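Local coordinates for protein putative aminooxidase (Propionibacterium acnes, PDB 2BA9) that isomerises polyunsaturated fatty acid, producing conjugated linoleic acid, with a bound flavin-adenine dinucleotide that is probably its cofactor, at residues Arg88-Glu93 / Tyr297-Met302; Met282-Leu287 / Ile363-Trp368; Val310-His315 / Thr326-Arg331. All blocks are in the same frame, centred on the assembly; numbering follows the deposited sequence.

Contact 1: Arg88-Glu93 / Tyr297-Met302; sequences REFLHE and YVPDNM
In the mixed sheet of this flavoprotein, strand 88-91 pairs in parallel with the end of strand 295-297, and Phe90 sits opposite Tyr297 before segment 297-302 turns off into a loop. Glu89 O accepts from Tyr297 N at 2.9 Å, and Tyr297 O takes the amide of Leu91 in return. Phe90 and Tyr297 lie on the same face of the sheet. The CE1 atom of Phe90 rests 3.5 Å from Tyr297 CB, and the two ring planes are 43° apart. Pro299 CG approaches Phe90 CD1 at 3.8 Å, while Arg88 CB lies against CE2 of the Tyr297 ring. Past the strand, the contact becomes polar. Asp300 CG lies anti to the carbonyl carbon (chi1 -78°), and OD2 of its carboxylate is gripped twice: Glu93 N meets the anti lone pair at 2.9 Å, and His92 ND1, with the oxygen close to its ring plane, reaches it at 3.0 Å from above the carboxylate plane. The imidazole also stacks on Tyr98 in the adjoining strand. Glu93 OE2 comes within 4.1 Å of Asp300 OD2, but Glu93 OE2 is salt-bridged to Arg303. A water links Glu93 O to Asn301 ND2, and Asn301 OD1 is hydrogen-bonded to Arg306 NE. The two N-H groups on one carboxylate oxygen would stabilise the negative charge of Asp300, the His92 bond is consistent with a hydrogen on ND1, and Arg303 probably offsets the repulsion from Glu93.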
loop_
_atom_site.group_PDB
_atom_site.type_symbol
_atom_site.label_atom_id
_atom_site.label_comp_id
_atom_site.label_asym_id
_atom_site.label_seq_id
_atom_site.Cartn_x
_atom_site.Cartn_y
_atom_site.Cartn_z
ATOM N N ARG A 88 11.166 -13.008 12.226
ATOM C CA ARG A 88 12.227 -12.374 11.457
ATOM C C ARG A 88 13.547 -12.332 12.213
ATOM O O ARG A 88 13.601 -12.483 13.427
ATOM C CB ARG A 88 11.806 -10.955 11.008
ATOM C CG ARG A 88 11.883 -9.837 12.067
ATOM C CD ARG A 88 10.979 -10.065 13.294
ATOM N NE ARG A 88 11.118 -8.971 14.258
ATOM C CZ ARG A 88 12.110 -8.864 15.142
ATOM N NH1 ARG A 88 12.142 -7.821 15.968
ATOM N NH2 ARG A 88 13.076 -9.786 15.211
ATOM N N GLU A 89 14.612 -12.147 11.459
ATOM C CA GLU A 89 15.902 -11.796 12.026
ATOM C C GLU A 89 16.431 -10.553 11.298
ATOM O O GLU A 89 15.830 -10.076 10.324
ATOM C CB GLU A 89 16.874 -12.967 11.925
ATOM C CG GLU A 89 17.404 -13.225 10.524
ATOM C CD GLU A 89 18.105 -14.565 10.382
ATOM O OE1 GLU A 89 18.383 -15.223 11.407
ATOM O OE2 GLU A 89 18.372 -14.966 9.225
ATOM N N PHE A 90 17.558 -10.043 11.779
ATOM C CA PHE A 90 18.157 -8.850 11.217
ATOM C C PHE A 90 19.545 -9.155 10.730
ATOM O O PHE A 90 20.317 -9.809 11.423
ATOM C CB PHE A 90 18.155 -7.708 12.236
ATOM C CG PHE A 90 16.813 -7.064 12.382
ATOM C CD1 PHE A 90 16.386 -6.124 11.459
ATOM C CD2 PHE A 90 15.953 -7.432 13.421
ATOM C CE1 PHE A 90 15.124 -5.536 11.564
ATOM C CE2 PHE A 90 14.692 -6.844 13.549
ATOM C CZ PHE A 90 14.274 -5.900 12.613
ATOM N N LEU A 91 19.825 -8.682 9.514
ATOM C CA LEU A 91 21.046 -8.955 8.784
ATOM C C LEU A 91 21.729 -7.649 8.435
ATOM O O LEU A 91 21.066 -6.656 8.158
ATOM C CB LEU A 91 20.739 -9.649 7.449
ATOM C CG LEU A 91 19.988 -10.976 7.465
ATOM C CD1 LEU A 91 19.814 -11.441 6.044
ATOM C CD2 LEU A 91 20.725 -12.001 8.325
ATOM N N HIS A 92 23.052 -7.673 8.431
ATOM C CA HIS A 92 23.840 -6.591 7.865
ATOM C C HIS A 92 23.933 -6.817 6.362
ATOM O O HIS A 92 23.568 -7.874 5.843
ATOM C CB HIS A 92 25.230 -6.513 8.518
ATOM C CG HIS A 92 25.217 -5.909 9.888
ATOM N ND1 HIS A 92 24.857 -4.600 10.115
ATOM C CD2 HIS A 92 25.539 -6.426 11.096
ATOM C CE1 HIS A 92 24.938 -4.341 11.408
ATOM N NE2 HIS A 92 25.344 -5.435 12.028
ATOM N N GLU A 93 24.411 -5.808 5.652
ATOM C CA GLU A 93 24.490 -5.899 4.208
ATOM C C GLU A 93 25.445 -6.988 3.723
ATOM O O GLU A 93 25.376 -7.372 2.556
ATOM C CB GLU A 93 24.884 -4.561 3.603
ATOM C CG GLU A 93 26.275 -4.084 3.943
ATOM C CD GLU A 93 26.487 -2.701 3.422
ATOM O OE1 GLU A 93 27.463 -2.476 2.696
ATOM O OE2 GLU A 93 25.631 -1.849 3.710
ATOM N N TYR A 297 15.443 -9.158 7.604
ATOM C CA TYR A 297 15.466 -7.729 7.275
ATOM C C TYR A 297 16.904 -7.225 7.202
ATOM O O TYR A 297 17.813 -7.768 7.851
ATOM C CB TYR A 297 14.721 -6.899 8.325
ATOM C CG TYR A 297 13.205 -6.986 8.243
ATOM C CD1 TYR A 297 12.434 -5.898 7.852
ATOM C CD2 TYR A 297 12.550 -8.168 8.559
ATOM C CE1 TYR A 297 11.033 -5.997 7.795
ATOM C CE2 TYR A 297 11.181 -8.276 8.497
ATOM C CZ TYR A 297 10.423 -7.194 8.107
ATOM O OH TYR A 297 9.047 -7.338 8.048
ATOM N N VAL A 298 17.099 -6.175 6.409
ATOM C CA VAL A 298 18.432 -5.634 6.164
ATOM C C VAL A 298 18.398 -4.114 6.233
ATOM O O VAL A 298 18.340 -3.426 5.189
ATOM C CB VAL A 298 19.028 -6.129 4.827
ATOM C CG1 VAL A 298 20.545 -5.884 4.776
ATOM C CG2 VAL A 298 18.760 -7.597 4.636
ATOM N N PRO A 299 18.403 -3.575 7.470
ATOM C CA PRO A 299 18.433 -2.125 7.661
ATOM C C PRO A 299 19.545 -1.454 6.878
ATOM O O PRO A 299 19.327 -0.411 6.290
ATOM C CB PRO A 299 18.657 -1.977 9.167
ATOM C CG PRO A 299 18.070 -3.229 9.742
ATOM C CD PRO A 299 18.336 -4.300 8.759
ATOM N N ASP A 300 20.724 -2.064 6.851
ATOM C CA ASP A 300 21.830 -1.549 6.041
ATOM C C ASP A 300 21.400 -1.186 4.623
ATOM O O ASP A 300 21.860 -0.175 4.078
ATOM C CB ASP A 300 22.992 -2.562 5.970
ATOM C CG ASP A 300 23.842 -2.570 7.223
ATOM O OD1 ASP A 300 23.709 -1.657 8.080
ATOM O OD2 ASP A 300 24.658 -3.496 7.356
ATOM N N ASN A 301 20.536 -2.030 4.035
ATOM C CA ASN A 301 20.120 -1.918 2.621
ATOM C C ASN A 301 18.870 -1.049 2.414
ATOM O O ASN A 301 18.418 -0.891 1.282
ATOM C CB ASN A 301 19.914 -3.307 1.992
ATOM C CG ASN A 301 21.229 -4.010 1.645
ATOM O OD1 ASN A 301 22.309 -3.424 1.725
ATOM N ND2 ASN A 301 21.133 -5.267 1.214
ATOM N N MET A 302 18.374 -0.459 3.507
ATOM C CA MET A 302 17.262 0.504 3.487
ATOM C C MET A 302 17.727 1.974 3.439
ATOM O O MET A 302 16.906 2.888 3.377
ATOM C CB MET A 302 16.400 0.308 4.732
ATOM C CG MET A 302 15.751 -1.042 4.834
ATOM S SD MET A 302 14.957 -1.243 6.438
ATOM C CE MET A 302 14.908 -3.048 6.597
HETATM O O HOH W 1 23.854 -6.515 0.454
#

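Contact 2: Met282-Leu287 / Ile363-Trp368; sequences MVDACL and IEEQTW. With FAD (flavin-adenine dinucleotide), chain D.
Asp284 and Glu365 stand side by side and point the same way, their carboxylate planes turned 83° apart, with Asp284 OD1 2.6 Å from Glu365 OE2. Two acid oxygens this close suggest that one group carries a proton. Glu365 has a second charged partner, as its OE1 forms a salt bridge with Arg345. On the same face, Met282 slants across the end of Glu365. Its CG is anti to the backbone N (chi1 -175°), and the bend at chi3 brings CE to 3.4 Å from Glu365 OE2, while SD lies 3.5 Å from Thr367 OG1. Beneath these side chains, segments 282-287 and 363-368 of strands 277-288 and 359-373 run antiparallel, with axes at 170°, the latter strand forming one border of the mixed sheet. Val283 and Gln366 make a hydrogen-bonded pair, and Ala285 N adds a bond of 2.8 Å to Glu364 O. The face bearing Val283 and Gln366 reaches the flavin. Trp368 receives the FAD methyl C8M over one face of its indole, towards the rim, with CD1 at 3.3 Å; Gln366 CG covers the centre of the opposite face. Val283 CG2 meets the indole edge in its plane, 3.7 Å from NE1, and also touches FAD C7M at 3.6 Å. The rotation of the indole is further fixed by the bond from Trp368 NE1 to Met58 O.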
loop_
_atom_site.group_PDB
_atom_site.type_symbol
_atom_site.label_atom_id
_atom_site.label_comp_id
_atom_site.label_asym_id
_atom_site.label_seq_id
_atom_site.Cartn_x
_atom_site.Cartn_y
_atom_site.Cartn_z
ATOM N N MET A 282 9.979 -3.791 -6.382
ATOM C CA MET A 282 10.162 -5.026 -7.144
ATOM C C MET A 282 10.241 -6.246 -6.251
ATOM O O MET A 282 11.033 -6.316 -5.312
ATOM C CB MET A 282 11.412 -4.952 -8.019
ATOM C CG MET A 282 11.597 -6.160 -8.920
ATOM S SD MET A 282 12.708 -5.865 -10.311
ATOM C CE MET A 282 14.211 -6.634 -9.728
ATOM N N VAL A 283 9.408 -7.219 -6.577
ATOM C CA VAL A 283 9.349 -8.482 -5.865
ATOM C C VAL A 283 9.825 -9.555 -6.823
ATOM O O VAL A 283 9.459 -9.557 -7.994
ATOM C CB VAL A 283 7.921 -8.804 -5.408
ATOM C CG1 VAL A 283 7.876 -10.112 -4.605
ATOM C CG2 VAL A 283 7.352 -7.632 -4.610
ATOM N N ASP A 284 10.665 -10.450 -6.314
ATOM C CA ASP A 284 11.097 -11.617 -7.050
ATOM C C ASP A 284 10.758 -12.830 -6.215
ATOM O O ASP A 284 11.125 -12.891 -5.039
ATOM C CB ASP A 284 12.603 -11.577 -7.297
ATOM C CG ASP A 284 12.997 -10.574 -8.334
ATOM O OD1 ASP A 284 13.308 -11.009 -9.459
ATOM O OD2 ASP A 284 13.027 -9.364 -8.028
ATOM N N ALA A 285 10.057 -13.782 -6.826
ATOM C CA ALA A 285 9.718 -15.054 -6.184
ATOM C C ALA A 285 10.803 -16.052 -6.536
ATOM O O ALA A 285 11.011 -16.338 -7.711
ATOM C CB ALA A 285 8.323 -15.561 -6.632
ATOM N N CYS A 286 11.487 -16.563 -5.510
ATOM C CA CYS A 286 12.724 -17.333 -5.665
ATOM C C CYS A 286 12.631 -18.759 -5.129
ATOM O O CYS A 286 12.059 -18.981 -4.085
ATOM C CB CYS A 286 13.873 -16.625 -4.938
ATOM S SG CYS A 286 14.220 -14.942 -5.493
ATOM N N LEU A 287 13.170 -19.711 -5.880
ATOM C CA LEU A 287 13.582 -20.998 -5.347
ATOM C C LEU A 287 15.010 -20.787 -4.882
ATOM O O LEU A 287 15.822 -20.230 -5.610
ATOM C CB LEU A 287 13.514 -22.099 -6.413
ATOM C CG LEU A 287 12.125 -22.321 -7.010
ATOM C CD1 LEU A 287 12.100 -23.490 -8.028
ATOM C CD2 LEU A 287 11.133 -22.546 -5.898
ATOM N N ILE A 363 11.107 -17.534 -10.447
ATOM C CA ILE A 363 9.983 -18.027 -11.256
ATOM C C ILE A 363 8.987 -16.908 -11.597
ATOM O O ILE A 363 8.237 -17.029 -12.560
ATOM C CB ILE A 363 9.240 -19.240 -10.584
ATOM C CG1 ILE A 363 8.477 -18.808 -9.324
ATOM C CG2 ILE A 363 10.244 -20.384 -10.262
ATOM C CD1 ILE A 363 7.346 -19.767 -8.902
ATOM N N GLU A 364 8.994 -15.830 -10.815
ATOM C CA GLU A 364 8.161 -14.653 -11.081
ATOM C C GLU A 364 8.794 -13.349 -10.562
ATOM O O GLU A 364 9.339 -13.291 -9.461
ATOM C CB GLU A 364 6.762 -14.824 -10.470
ATOM C CG GLU A 364 5.725 -13.870 -11.022
ATOM C CD GLU A 364 4.335 -13.997 -10.372
ATOM O OE1 GLU A 364 4.040 -15.003 -9.687
ATOM O OE2 GLU A 364 3.534 -13.063 -10.557
ATOM N N GLU A 365 8.681 -12.305 -11.372
ATOM C CA GLU A 365 9.130 -10.967 -11.015
ATOM C C GLU A 365 8.070 -9.948 -11.351
ATOM O O GLU A 365 7.449 -10.016 -12.420
ATOM C CB GLU A 365 10.395 -10.596 -11.771
ATOM C CG GLU A 365 11.055 -9.365 -11.222
ATOM C CD GLU A 365 12.299 -9.024 -11.958
ATOM O OE1 GLU A 365 12.174 -8.423 -13.047
ATOM O OE2 GLU A 365 13.398 -9.382 -11.465
ATOM N N GLN A 366 7.887 -8.996 -10.439
ATOM C CA GLN A 366 6.951 -7.897 -10.641
ATOM C C GLN A 366 7.519 -6.613 -10.086
ATOM O O GLN A 366 7.902 -6.586 -8.920
ATOM C CB GLN A 366 5.640 -8.195 -9.909
ATOM C CG GLN A 366 4.568 -7.139 -10.105
ATOM C CD GLN A 366 3.947 -7.190 -11.454
ATOM O OE1 GLN A 366 3.403 -8.219 -11.859
ATOM N NE2 GLN A 366 3.996 -6.076 -12.164
ATOM N N THR A 367 7.570 -5.559 -10.904
ATOM C CA THR A 367 7.714 -4.187 -10.370
ATOM C C THR A 367 6.318 -3.560 -10.291
ATOM O O THR A 367 5.605 -3.427 -11.289
ATOM C CB THR A 367 8.680 -3.297 -11.174
ATOM O OG1 THR A 367 9.984 -3.894 -11.187
ATOM C CG2 THR A 367 8.788 -1.910 -10.538
ATOM N N TRP A 368 5.926 -3.189 -9.088
ATOM C CA TRP A 368 4.574 -2.707 -8.835
ATOM C C TRP A 368 4.517 -1.183 -8.874
ATOM O O TRP A 368 5.463 -0.510 -8.466
ATOM C CB TRP A 368 4.138 -3.130 -7.444
ATOM C CG TRP A 368 3.986 -4.578 -7.203
ATOM C CD1 TRP A 368 4.827 -5.378 -6.492
ATOM C CD2 TRP A 368 2.895 -5.408 -7.618
ATOM N NE1 TRP A 368 4.331 -6.651 -6.439
ATOM C CE2 TRP A 368 3.145 -6.699 -7.122
ATOM C CE3 TRP A 368 1.728 -5.180 -8.355
ATOM C CZ2 TRP A 368 2.269 -7.766 -7.337
ATOM C CZ3 TRP A 368 0.858 -6.245 -8.575
ATOM C CH2 TRP A 368 1.137 -7.520 -8.068
HETATM P PA FAD D . -4.437 -1.774 -6.192
HETATM O O1A FAD D . -4.261 -2.863 -5.174
HETATM O O2A FAD D . -3.213 -1.390 -6.997
HETATM O O5B FAD D . -5.544 -2.240 -7.250
HETATM C C5B FAD D . -5.899 -1.329 -8.263
HETATM C C4B FAD D . -6.767 -2.015 -9.298
HETATM O O4B FAD D . -7.139 -1.069 -10.280
HETATM C C3B FAD D . -6.035 -3.171 -9.983
HETATM O O3B FAD D . -6.811 -4.345 -9.904
HETATM C C2B FAD D . -5.834 -2.676 -11.396
HETATM O O2B FAD D . -5.737 -3.734 -12.350
HETATM C C1B FAD D . -6.999 -1.681 -11.542
HETATM N N9A FAD D . -6.712 -0.710 -12.613
HETATM C C8A FAD D . -5.597 0.090 -12.746
HETATM N N7A FAD D . -5.717 0.821 -13.890
HETATM C C5A FAD D . -6.897 0.496 -14.486
HETATM C C6A FAD D . -7.527 0.914 -15.676
HETATM N N6A FAD D . -7.132 2.090 -16.262
HETATM N N1A FAD D . -8.777 0.392 -15.990
HETATM C C2A FAD D . -9.378 -0.572 -15.192
HETATM N N3A FAD D . -8.744 -0.979 -14.025
HETATM C C4A FAD D . -7.524 -0.476 -13.687
HETATM N N1 FAD D . -0.796 -3.645 2.288
HETATM C C2 FAD D . -1.020 -3.866 3.632
HETATM O O2 FAD D . -2.054 -3.452 4.158
HETATM N N3 FAD D . -0.070 -4.525 4.387
HETATM C C4 FAD D . 1.087 -4.990 3.796
HETATM O O4 FAD D . 1.911 -5.595 4.499
HETATM C C4X FAD D . 1.309 -4.780 2.431
HETATM N N5 FAD D . 2.468 -5.211 1.809
HETATM C C5X FAD D . 2.622 -5.153 0.437
HETATM C C6 FAD D . 3.735 -5.724 -0.176
HETATM C C7 FAD D . 3.858 -5.691 -1.564
HETATM C C7M FAD D . 5.063 -6.331 -2.191
HETATM C C8 FAD D . 2.873 -5.076 -2.333
HETATM C C8M FAD D . 2.960 -5.010 -3.828
HETATM C C9 FAD D . 1.768 -4.503 -1.710
HETATM C C9A FAD D . 1.632 -4.525 -0.322
HETATM N N10 FAD D . 0.534 -3.934 0.331
HETATM C C10 FAD D . 0.341 -4.119 1.681
HETATM C "C1'" FAD D . -0.243 -2.836 -0.316
HETATM C "C2'" FAD D . -1.619 -3.304 -0.772
HETATM O "O2'" FAD D . -1.554 -4.525 -1.502
HETATM C "C3'" FAD D . -2.222 -2.191 -1.616
HETATM O "O3'" FAD D . -2.135 -0.956 -0.901
HETATM C "C4'" FAD D . -3.661 -2.508 -1.987
HETATM O "O4'" FAD D . -3.729 -3.576 -2.925
HETATM C "C5'" FAD D . -4.309 -1.242 -2.530
HETATM O "O5'" FAD D . -5.518 -1.552 -3.161
HETATM P P FAD D . -6.126 -0.552 -4.283
HETATM O O1P FAD D . -7.403 -1.126 -4.867
HETATM O O2P FAD D . -6.337 0.776 -3.643
HETATM O O3P FAD D . -5.036 -0.475 -5.459
#

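Contact 3: Val310-His315 / Thr326-Arg331; sequences VMVYYH and TTYLLR
Thr326 O receives the amide of Tyr314 at 2.8 Å and also lies 3.2 Å from Tyr313 CA, a CA-H...O contact. This pairing belongs to the beta hairpin of strands 310-315 and 325-330; the axes of segments 310-315 and 326-330 run antiparallel at 153°. The return bond from Thr326 N to Tyr314 O is weak, and a water donates to the same carbonyl. Further along, Met311 N bonds to Tyr328 O, whereas Tyr328 N to Val312 O is weak. Tyr328, which belongs to the FAD pocket, is the residue most buried by the opposite strand. Its CG is anti to the carbonyl carbon (chi1 -55°), and the ring lies with its edge to the opposite strand: Val312 O meets CD2 in the ring plane, and Tyr314 CB approaches CE2 at 3.9 Å. Val312 CG1 packs on Tyr328 CB at 3.7 Å. Tyr314 and Thr326 lie side by side, with OG1 of the threonine at the edge of the Tyr314 ring; Tyr314 OH is hydrogen-bonded to Arg316. At the other end Met311 CE reaches Leu330 CG. The ring of Tyr328 is tethered within its own strand, where its OH and Thr326 OG1 share a hydrogen bond of 2.6 Å.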
loop_
_atom_site.group_PDB
_atom_site.type_symbol
_atom_site.label_atom_id
_atom_site.label_comp_id
_atom_site.label_asym_id
_atom_site.label_seq_id
_atom_site.Cartn_x
_atom_site.Cartn_y
_atom_site.Cartn_z
ATOM N N VAL A 310 18.387 -5.745 -1.879
ATOM C CA VAL A 310 17.328 -6.430 -1.133
ATOM C C VAL A 310 17.278 -5.919 0.307
ATOM O O VAL A 310 18.272 -5.974 1.027
ATOM C CB VAL A 310 17.551 -7.951 -1.096
ATOM C CG1 VAL A 310 16.524 -8.624 -0.172
ATOM C CG2 VAL A 310 17.493 -8.550 -2.499
ATOM N N MET A 311 16.099 -5.456 0.718
ATOM C CA MET A 311 15.886 -4.904 2.049
ATOM C C MET A 311 15.268 -5.908 3.024
ATOM O O MET A 311 15.358 -5.742 4.229
ATOM C CB MET A 311 14.986 -3.682 1.956
ATOM C CG MET A 311 15.482 -2.647 0.968
ATOM S SD MET A 311 14.417 -1.202 0.984
ATOM C CE MET A 311 13.017 -1.806 0.049
ATOM N N VAL A 312 14.634 -6.938 2.479
ATOM C CA VAL A 312 13.944 -7.937 3.270
ATOM C C VAL A 312 13.595 -9.098 2.359
ATOM O O VAL A 312 13.457 -8.932 1.141
ATOM C CB VAL A 312 12.656 -7.377 3.932
ATOM C CG1 VAL A 312 11.714 -6.815 2.882
ATOM C CG2 VAL A 312 11.949 -8.456 4.773
ATOM N N TYR A 313 13.506 -10.289 2.947
ATOM C CA TYR A 313 12.982 -11.445 2.230
ATOM C C TYR A 313 12.021 -12.191 3.125
ATOM O O TYR A 313 12.151 -12.159 4.341
ATOM C CB TYR A 313 14.092 -12.353 1.697
ATOM C CG TYR A 313 15.065 -12.869 2.724
ATOM C CD1 TYR A 313 14.766 -13.978 3.513
ATOM C CD2 TYR A 313 16.303 -12.263 2.892
ATOM C CE1 TYR A 313 15.673 -14.448 4.446
ATOM C CE2 TYR A 313 17.207 -12.723 3.819
ATOM C CZ TYR A 313 16.899 -13.820 4.597
ATOM O OH TYR A 313 17.828 -14.276 5.531
ATOM N N TYR A 314 11.060 -12.851 2.495
ATOM C CA TYR A 314 9.956 -13.505 3.182
ATOM C C TYR A 314 10.030 -15.034 3.148
ATOM O O TYR A 314 9.970 -15.645 2.075
ATOM C CB TYR A 314 8.655 -13.012 2.549
ATOM C CG TYR A 314 7.371 -13.607 3.072
ATOM C CD1 TYR A 314 7.209 -13.940 4.409
ATOM C CD2 TYR A 314 6.302 -13.791 2.218
ATOM C CE1 TYR A 314 6.013 -14.478 4.870
ATOM C CE2 TYR A 314 5.122 -14.312 2.654
ATOM C CZ TYR A 314 4.973 -14.662 3.981
ATOM O OH TYR A 314 3.775 -15.165 4.395
ATOM N N HIS A 315 10.165 -15.620 4.342
ATOM C CA HIS A 315 10.085 -17.061 4.602
ATOM C C HIS A 315 8.643 -17.448 4.976
ATOM O O HIS A 315 8.186 -17.160 6.072
ATOM C CB HIS A 315 11.057 -17.405 5.757
ATOM C CG HIS A 315 11.150 -18.867 6.102
ATOM N ND1 HIS A 315 10.613 -19.393 7.257
ATOM C CD2 HIS A 315 11.765 -19.898 5.473
ATOM C CE1 HIS A 315 10.875 -20.689 7.318
ATOM N NE2 HIS A 315 11.572 -21.023 6.247
ATOM N N THR A 326 10.260 -14.854 -1.304
ATOM C CA THR A 326 10.171 -13.630 -2.091
ATOM C C THR A 326 11.157 -12.596 -1.529
ATOM O O THR A 326 11.407 -12.543 -0.316
ATOM C CB THR A 326 8.715 -13.055 -2.160
ATOM O OG1 THR A 326 8.145 -12.983 -0.849
ATOM C CG2 THR A 326 7.822 -13.914 -3.059
ATOM N N THR A 327 11.717 -11.797 -2.432
ATOM C CA THR A 327 12.658 -10.736 -2.094
ATOM C C THR A 327 12.066 -9.402 -2.495
ATOM O O THR A 327 11.248 -9.331 -3.426
ATOM C CB THR A 327 14.015 -10.897 -2.829
ATOM O OG1 THR A 327 13.850 -10.562 -4.210
ATOM C CG2 THR A 327 14.566 -12.320 -2.695
ATOM N N TYR A 328 12.520 -8.346 -1.813
ATOM C CA TYR A 328 11.956 -6.995 -1.938
ATOM C C TYR A 328 13.061 -5.949 -2.035
ATOM O O TYR A 328 13.923 -5.872 -1.161
ATOM C CB TYR A 328 11.056 -6.714 -0.729
ATOM C CG TYR A 328 9.985 -7.780 -0.554
ATOM C CD1 TYR A 328 8.691 -7.593 -1.051
ATOM C CD2 TYR A 328 10.278 -8.986 0.077
ATOM C CE1 TYR A 328 7.733 -8.578 -0.928
ATOM C CE2 TYR A 328 9.324 -9.973 0.214
ATOM C CZ TYR A 328 8.046 -9.762 -0.287
ATOM O OH TYR A 328 7.105 -10.745 -0.152
ATOM N N LEU A 329 13.034 -5.155 -3.100
ATOM C CA LEU A 329 13.970 -4.032 -3.277
ATOM C C LEU A 329 13.240 -2.855 -3.896
ATOM O O LEU A 329 12.159 -3.008 -4.504
ATOM C CB LEU A 329 15.159 -4.422 -4.175
ATOM C CG LEU A 329 14.855 -4.908 -5.614
ATOM C CD1 LEU A 329 14.617 -3.784 -6.593
ATOM C CD2 LEU A 329 15.951 -5.835 -6.151
ATOM N N LEU A 330 13.836 -1.678 -3.761
ATOM C CA LEU A 330 13.266 -0.462 -4.334
ATOM C C LEU A 330 14.167 0.094 -5.437
ATOM O O LEU A 330 15.396 0.098 -5.310
ATOM C CB LEU A 330 13.060 0.604 -3.260
ATOM C CG LEU A 330 11.695 0.650 -2.591
ATOM C CD1 LEU A 330 11.789 1.610 -1.420
ATOM C CD2 LEU A 330 10.612 1.059 -3.585
ATOM N N ARG A 331 13.532 0.591 -6.491
ATOM C CA ARG A 331 14.232 1.042 -7.687
ATOM C C ARG A 331 14.356 2.556 -7.823
ATOM O O ARG A 331 15.047 3.027 -8.718
ATOM C CB ARG A 331 13.560 0.470 -8.945
ATOM C CG ARG A 331 13.716 -1.044 -9.042
ATOM C CD ARG A 331 13.068 -1.662 -10.266
ATOM N NE ARG A 331 13.208 -0.838 -11.458
ATOM C CZ ARG A 331 12.662 -1.117 -12.634
ATOM N NH1 ARG A 331 11.968 -2.234 -12.807
ATOM N NH2 ARG A 331 12.837 -0.280 -13.655
HETATM O O HOH W 2 7.703 -16.300 0.452
#

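In the fold
All three contacts belong to one mixed sheet, with strand order 97-98, 88-91, 295-297, 310-315, 325-330, 277-288 and 359-373. Contact 1 lies towards one border, contact 2 forms the other, and the hairpin of contact 3 bridges them. The centres of contacts 1 and 3 are about 10 Å apart and those of contacts 2 and 3 about 9 Å; contacts 1 and 2, about 19 Å apart, do not touch. Val298 N probably bonds to Met311 O, and Thr327 N to Asp284 O. Along the chain, 282-287 lies between 88-93 and 297-302; contact 3 follows, then 363-368. Only contacts 2 and 3 hold FAD-pocket residues (Val283, Trp368 and Tyr328), so this part of the sheet lines the flavin site.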